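Local coordinates for ABC-type amino acid transport system, periplasmic component (Caldanaerobacter subterraneus subsp. tengcongensis MB4, PDB 4YMX), which binds arginine as the periplasmic substrate-binding protein of an amino acid ABC transporter and probably delivers it to the membrane-embedded part of that transporter, at residues Phe141-Val146 with Ile164-Lys168; Ile149-Ile153 with Arg174-Glu178. Residues are numbered along the deposited sequence.

Contact 1 (Phe141-Val146 with Ile164-Lys168); sequences FDDLKV and IPNVK
Phe141-Leu144 form one 3-10 turn (Leu144 N to Phe141 O, 3.0 Å); Lys145 is then extended (phi/psi -55/137) and Val146 takes a positive phi of 65°. Ile164-Val167 make a type II beta turn, Val167 N to Ile164 O 3.2 Å, with Asn166 at the left-handed corner (56/27). CA-CA distances are 5.2 Å for Lys145-Pro165 and 4.7 Å for Val146-Asn166. A single hydrogen bond joins the backbones, Val146 N to Pro165 O, 3.1 Å; Pro165 O also receives a CA-H...O contact from Lys145 CA (3.4 Å), and Val146 CA makes another to Asn166 O (3.2 Å). Apolar packing centres on Ile164 (m, t): CG2 to Leu144 CB 3.8 Å, CG1 to Phe141 CE1 4.4 Å. The extended Lys145 side chain (m, t, t, p) reaches Asp142 OD2 with NZ, a very short 2.3 Å salt bridge; its CE passes 3.9 Å from Pro165 CG. The loops lead into neighbouring parallel strands 148-152 and 168-172, which with helix 156-161 form a beta-alpha-beta unit in one lobe of the solute-binding fold.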
loop_
_atom_site.group_PDB
_atom_site.type_symbol
_atom_site.label_atom_id
_atom_site.label_comp_id
_atom_site.label_asym_id
_atom_site.label_seq_id
_atom_site.Cartn_x
_atom_site.Cartn_y
_atom_site.Cartn_z
ATOM N N PHE A 141 -22.402 -2.375 -5.336
ATOM C CA PHE A 141 -22.080 -1.186 -4.556
ATOM C C PHE A 141 -23.225 -0.728 -3.648
ATOM O O PHE A 141 -22.996 -0.382 -2.486
ATOM C CB PHE A 141 -21.617 -0.062 -5.487
ATOM C CG PHE A 141 -21.081 1.142 -4.766
ATOM C CD1 PHE A 141 -19.845 1.096 -4.139
ATOM C CD2 PHE A 141 -21.808 2.321 -4.728
ATOM C CE1 PHE A 141 -19.347 2.213 -3.483
ATOM C CE2 PHE A 141 -21.316 3.439 -4.078
ATOM C CZ PHE A 141 -20.079 3.382 -3.450
ATOM N N ASP A 142 -24.456 -0.762 -4.159
ATOM C CA ASP A 142 -25.611 -0.349 -3.371
ATOM C C ASP A 142 -25.767 -1.196 -2.105
ATOM O O ASP A 142 -26.269 -0.711 -1.090
ATOM C CB ASP A 142 -26.881 -0.424 -4.226
ATOM C CG ASP A 142 -28.029 0.343 -3.622
ATOM O OD1 ASP A 142 -29.029 -0.294 -3.234
ATOM O OD2 ASP A 142 -27.921 1.581 -3.521
ATOM N N ASP A 143 -25.325 -2.450 -2.161
ATOM C CA ASP A 143 -25.453 -3.361 -1.024
ATOM C C ASP A 143 -24.539 -3.006 0.142
ATOM O O ASP A 143 -24.687 -3.556 1.225
ATOM C CB ASP A 143 -25.166 -4.807 -1.444
ATOM C CG ASP A 143 -26.053 -5.290 -2.575
ATOM O OD1 ASP A 143 -27.115 -4.685 -2.841
ATOM O OD2 ASP A 143 -25.680 -6.302 -3.199
ATOM N N LEU A 144 -23.590 -2.101 -0.077
ATOM C CA LEU A 144 -22.671 -1.692 0.982
ATOM C C LEU A 144 -23.298 -0.738 1.984
ATOM O O LEU A 144 -22.739 -0.519 3.064
ATOM C CB LEU A 144 -21.411 -1.052 0.399
ATOM C CG LEU A 144 -20.565 -1.961 -0.489
ATOM C CD1 LEU A 144 -19.426 -1.164 -1.093
ATOM C CD2 LEU A 144 -20.036 -3.169 0.294
ATOM N N LYS A 145 -24.446 -0.163 1.632
ATOM C CA LYS A 145 -25.127 0.754 2.547
ATOM C C LYS A 145 -25.384 0.107 3.901
ATOM O O LYS A 145 -25.804 -1.052 3.974
ATOM C CB LYS A 145 -26.455 1.235 1.957
ATOM C CG LYS A 145 -26.305 2.093 0.728
ATOM C CD LYS A 145 -27.658 2.562 0.227
ATOM C CE LYS A 145 -27.479 3.383 -1.031
ATOM N NZ LYS A 145 -26.565 2.676 -1.973
ATOM N N VAL A 146 -25.138 0.873 4.965
ATOM C CA VAL A 146 -25.397 0.449 6.349
ATOM C C VAL A 146 -24.525 -0.728 6.828
ATOM O O VAL A 146 -24.753 -1.282 7.908
ATOM C CB VAL A 146 -26.914 0.129 6.609
ATOM C CG1 VAL A 146 -27.256 0.315 8.089
ATOM C CG2 VAL A 146 -27.828 1.020 5.767
ATOM N N ILE A 164 -19.686 5.705 1.533
ATOM C CA ILE A 164 -20.799 4.763 1.504
ATOM C C ILE A 164 -21.886 5.238 2.463
ATOM O O ILE A 164 -21.607 5.516 3.628
ATOM C CB ILE A 164 -20.339 3.355 1.902
ATOM C CG1 ILE A 164 -19.347 2.809 0.872
ATOM C CG2 ILE A 164 -21.530 2.416 2.059
ATOM C CD1 ILE A 164 -18.504 1.642 1.384
ATOM N N PRO A 165 -23.129 5.362 1.972
ATOM C CA PRO A 165 -24.216 5.851 2.837
ATOM C C PRO A 165 -24.398 5.009 4.106
ATOM O O PRO A 165 -24.463 3.776 4.035
ATOM C CB PRO A 165 -25.454 5.744 1.940
ATOM C CG PRO A 165 -24.907 5.869 0.544
ATOM C CD PRO A 165 -23.573 5.161 0.580
ATOM N N ASN A 166 -24.447 5.685 5.255
ATOM C CA ASN A 166 -24.660 5.036 6.550
ATOM C C ASN A 166 -23.644 3.945 6.883
ATOM O O ASN A 166 -23.932 3.014 7.640
ATOM C CB ASN A 166 -26.095 4.509 6.659
ATOM C CG ASN A 166 -27.118 5.616 6.540
ATOM O OD1 ASN A 166 -27.933 5.637 5.613
ATOM N ND2 ASN A 166 -27.068 6.560 7.471
ATOM N N VAL A 167 -22.448 4.074 6.312
ATOM C CA VAL A 167 -21.387 3.106 6.564
ATOM C C VAL A 167 -21.020 3.052 8.050
ATOM O O VAL A 167 -21.036 4.072 8.758
ATOM C CB VAL A 167 -20.130 3.409 5.711
ATOM C CG1 VAL A 167 -19.455 4.694 6.170
ATOM C CG2 VAL A 167 -19.151 2.240 5.759
ATOM N N LYS A 168 -20.740 1.850 8.529
ATOM C CA LYS A 168 -20.163 1.677 9.850
ATOM C C LYS A 168 -18.700 1.324 9.646
ATOM O O LYS A 168 -18.353 0.170 9.383
ATOM C CB LYS A 168 -20.892 0.581 10.628
ATOM C CG LYS A 168 -22.400 0.801 10.681
ATOM C CD LYS A 168 -23.117 -0.296 11.458
ATOM C CE LYS A 168 -24.634 -0.135 11.353
ATOM N NZ LYS A 168 -25.367 -1.062 12.261
#

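Contact 2 (Ile149-Ile153 with Arg174-Glu178); sequences IAVQI and RVSDE. With ARG (arginine), chain C.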
loop_
_atom_site.group_PDB
_atom_site.type_symbol
_atom_site.label_atom_id
_atom_site.label_comp_id
_atom_site.label_asym_id
_atom_site.label_seq_id
_atom_site.Cartn_x
_atom_site.Cartn_y
_atom_site.Cartn_z
ATOM N N ILE A 149 -17.666 -1.911 7.399
ATOM C CA ILE A 149 -16.610 -2.016 6.397
ATOM C C ILE A 149 -15.251 -1.789 7.046
ATOM O O ILE A 149 -15.005 -0.728 7.629
ATOM C CB ILE A 149 -16.822 -0.982 5.281
ATOM C CG1 ILE A 149 -18.245 -1.093 4.723
ATOM C CG2 ILE A 149 -15.758 -1.150 4.189
ATOM C CD1 ILE A 149 -18.549 -2.402 4.049
ATOM N N ALA A 150 -14.368 -2.789 6.957
ATOM C CA ALA A 150 -13.026 -2.668 7.522
ATOM C C ALA A 150 -12.113 -1.941 6.546
ATOM O O ALA A 150 -12.097 -2.243 5.345
ATOM C CB ALA A 150 -12.453 -4.027 7.875
ATOM N N VAL A 151 -11.368 -0.961 7.065
ATOM C CA VAL A 151 -10.428 -0.171 6.277
ATOM C C VAL A 151 -9.199 0.171 7.098
ATOM O O VAL A 151 -9.250 0.189 8.335
ATOM C CB VAL A 151 -11.046 1.160 5.783
ATOM C CG1 VAL A 151 -12.172 0.895 4.786
ATOM C CG2 VAL A 151 -11.539 2.001 6.950
ATOM N N GLN A 152 -8.112 0.490 6.404
ATOM C CA GLN A 152 -6.879 0.884 7.059
ATOM C C GLN A 152 -6.881 2.386 7.330
ATOM O O GLN A 152 -7.146 3.201 6.439
ATOM C CB GLN A 152 -5.659 0.480 6.220
ATOM C CG GLN A 152 -4.335 0.886 6.839
ATOM C CD GLN A 152 -3.166 0.186 6.188
ATOM O OE1 GLN A 152 -3.064 0.115 4.958
ATOM N NE2 GLN A 152 -2.291 -0.374 7.011
ATOM N N ILE A 153 -6.608 2.743 8.576
ATOM C CA ILE A 153 -6.556 4.146 8.972
ATOM C C ILE A 153 -5.556 4.933 8.134
ATOM O O ILE A 153 -4.410 4.514 7.958
ATOM C CB ILE A 153 -6.175 4.280 10.439
ATOM C CG1 ILE A 153 -7.257 3.648 11.306
ATOM C CG2 ILE A 153 -6.007 5.745 10.830
ATOM C CD1 ILE A 153 -6.759 3.294 12.678
ATOM N N ARG A 174 -3.487 -2.039 10.734
ATOM C CA ARG A 174 -2.821 -2.937 9.792
ATOM C C ARG A 174 -3.819 -3.757 8.989
ATOM O O ARG A 174 -4.841 -4.226 9.507
ATOM C CB ARG A 174 -1.872 -3.882 10.540
ATOM C CG ARG A 174 -0.798 -3.159 11.342
ATOM C CD ARG A 174 0.322 -2.687 10.439
ATOM N NE ARG A 174 1.304 -3.747 10.203
ATOM C CZ ARG A 174 2.571 -3.540 9.847
ATOM N NH1 ARG A 174 3.024 -2.311 9.665
ATOM N NH2 ARG A 174 3.384 -4.569 9.675
ATOM N N VAL A 175 -3.497 -3.939 7.716
ATOM C CA VAL A 175 -4.364 -4.657 6.791
ATOM C C VAL A 175 -4.610 -6.094 7.237
ATOM O O VAL A 175 -5.700 -6.638 7.029
ATOM C CB VAL A 175 -3.768 -4.626 5.366
ATOM C CG1 VAL A 175 -4.591 -5.479 4.409
ATOM C CG2 VAL A 175 -3.701 -3.188 4.870
ATOM N N SER A 176 -3.608 -6.716 7.854
ATOM C CA SER A 176 -3.750 -8.097 8.291
ATOM C C SER A 176 -4.933 -8.273 9.251
ATOM O O SER A 176 -5.619 -9.289 9.215
ATOM C CB SER A 176 -2.453 -8.588 8.930
ATOM O OG SER A 176 -2.043 -7.694 9.951
ATOM N N ASP A 177 -5.203 -7.267 10.074
ATOM C CA ASP A 177 -6.333 -7.337 10.995
ATOM C C ASP A 177 -7.678 -7.175 10.308
ATOM O O ASP A 177 -8.686 -7.706 10.773
ATOM C CB ASP A 177 -6.154 -6.336 12.134
ATOM C CG ASP A 177 -5.021 -6.723 13.040
ATOM O OD1 ASP A 177 -5.062 -7.847 13.584
ATOM O OD2 ASP A 177 -4.065 -5.933 13.174
ATOM N N GLU A 178 -7.699 -6.471 9.182
ATOM C CA GLU A 178 -8.918 -6.336 8.394
ATOM C C GLU A 178 -9.345 -7.683 7.843
ATOM O O GLU A 178 -10.531 -8.015 7.832
ATOM C CB GLU A 178 -8.699 -5.336 7.260
ATOM C CG GLU A 178 -8.326 -3.948 7.765
ATOM C CD GLU A 178 -7.872 -3.036 6.654
ATOM O OE1 GLU A 178 -8.545 -2.985 5.596
ATOM O OE2 GLU A 178 -6.824 -2.372 6.832
HETATM N N ARG C . -2.704 3.173 -1.623
HETATM C CA ARG C . -3.436 3.435 -0.356
HETATM C C ARG C . -3.038 4.779 0.227
HETATM O O ARG C . -2.111 5.424 -0.259
HETATM C CB ARG C . -3.158 2.324 0.658
HETATM C CG ARG C . -1.685 2.091 0.928
HETATM C CD ARG C . -1.472 1.183 2.129
HETATM N NE ARG C . -0.100 0.701 2.186
HETATM C CZ ARG C . 0.374 -0.111 3.123
HETATM N NH1 ARG C . -0.403 -0.542 4.102
HETATM N NH2 ARG C . 1.638 -0.487 3.077
HETATM O OXT ARG C . -3.640 5.243 1.194
HETATM O O HOH W 1 -7.793 -1.124 3.844
#
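A water holds the carboxylate of Glu178 to the strand backbone: it accepts from Gln152 N at 3.0 Å and donates to Glu178 OE1 at 2.7 Å. Glu178 OE2 lies as near as 3.2 Å to Gln152 N, but the angle is too poor for a direct hydrogen bond, and the same oxygen sits 3.1 Å from Gln152 CB. The buried acid thus reaches the strand, linked to its backbone through the water. Apolar packing is slight: Ala150 CB meets Glu178 CB at 4.0 Å, and the CA atoms of Ala150 and Glu178 are 5.6 Å apart, consistent with the small side chain of Ala150.

At the other end Gln152 extends (t, t) past Val175, its OE1 3.4 Å from Val175 CG2, and reaches the bound arginine, whose NH1 donates to OE1 at 2.9 Å. Its NE2 is hydrogen-bonded to Asn173 O, consistent with the amide oxygen being turned to the ligand. Asp46, also of the pocket, accepts from Val175 N, and Arg174 forms a salt bridge with Asp85. Strand 148-152 runs between strands 168-172 and 189-193; helix 175-183 covers one face of this sheet through Ala150 and Glu178, and helix 156-161 packs on Val151 from the other.

Both contacts belong to the lobe built on the mixed sheet that includes strands 148-152 and 168-172, and their segments alternate along the chain. Contact 1, its centre about 24 Å from the chain's centre, is partly buried and joins loops that precede these two strands; contact 2, its centre about 12 Å from it, is buried and brings one strand against the helix following the other. Backbone bonding and apolar packing serve the outer contact, water and ligand the inner. Their centres are about 17 Å apart, yet they touch: Lys168 O lies 3.0 Å from Ile149 N, a probable hydrogen bond, and Val167 CG2 packs 3.6 Å from Ile149 CG1. Strand 148-152 connects them, bearing Gln152 at its pocket end.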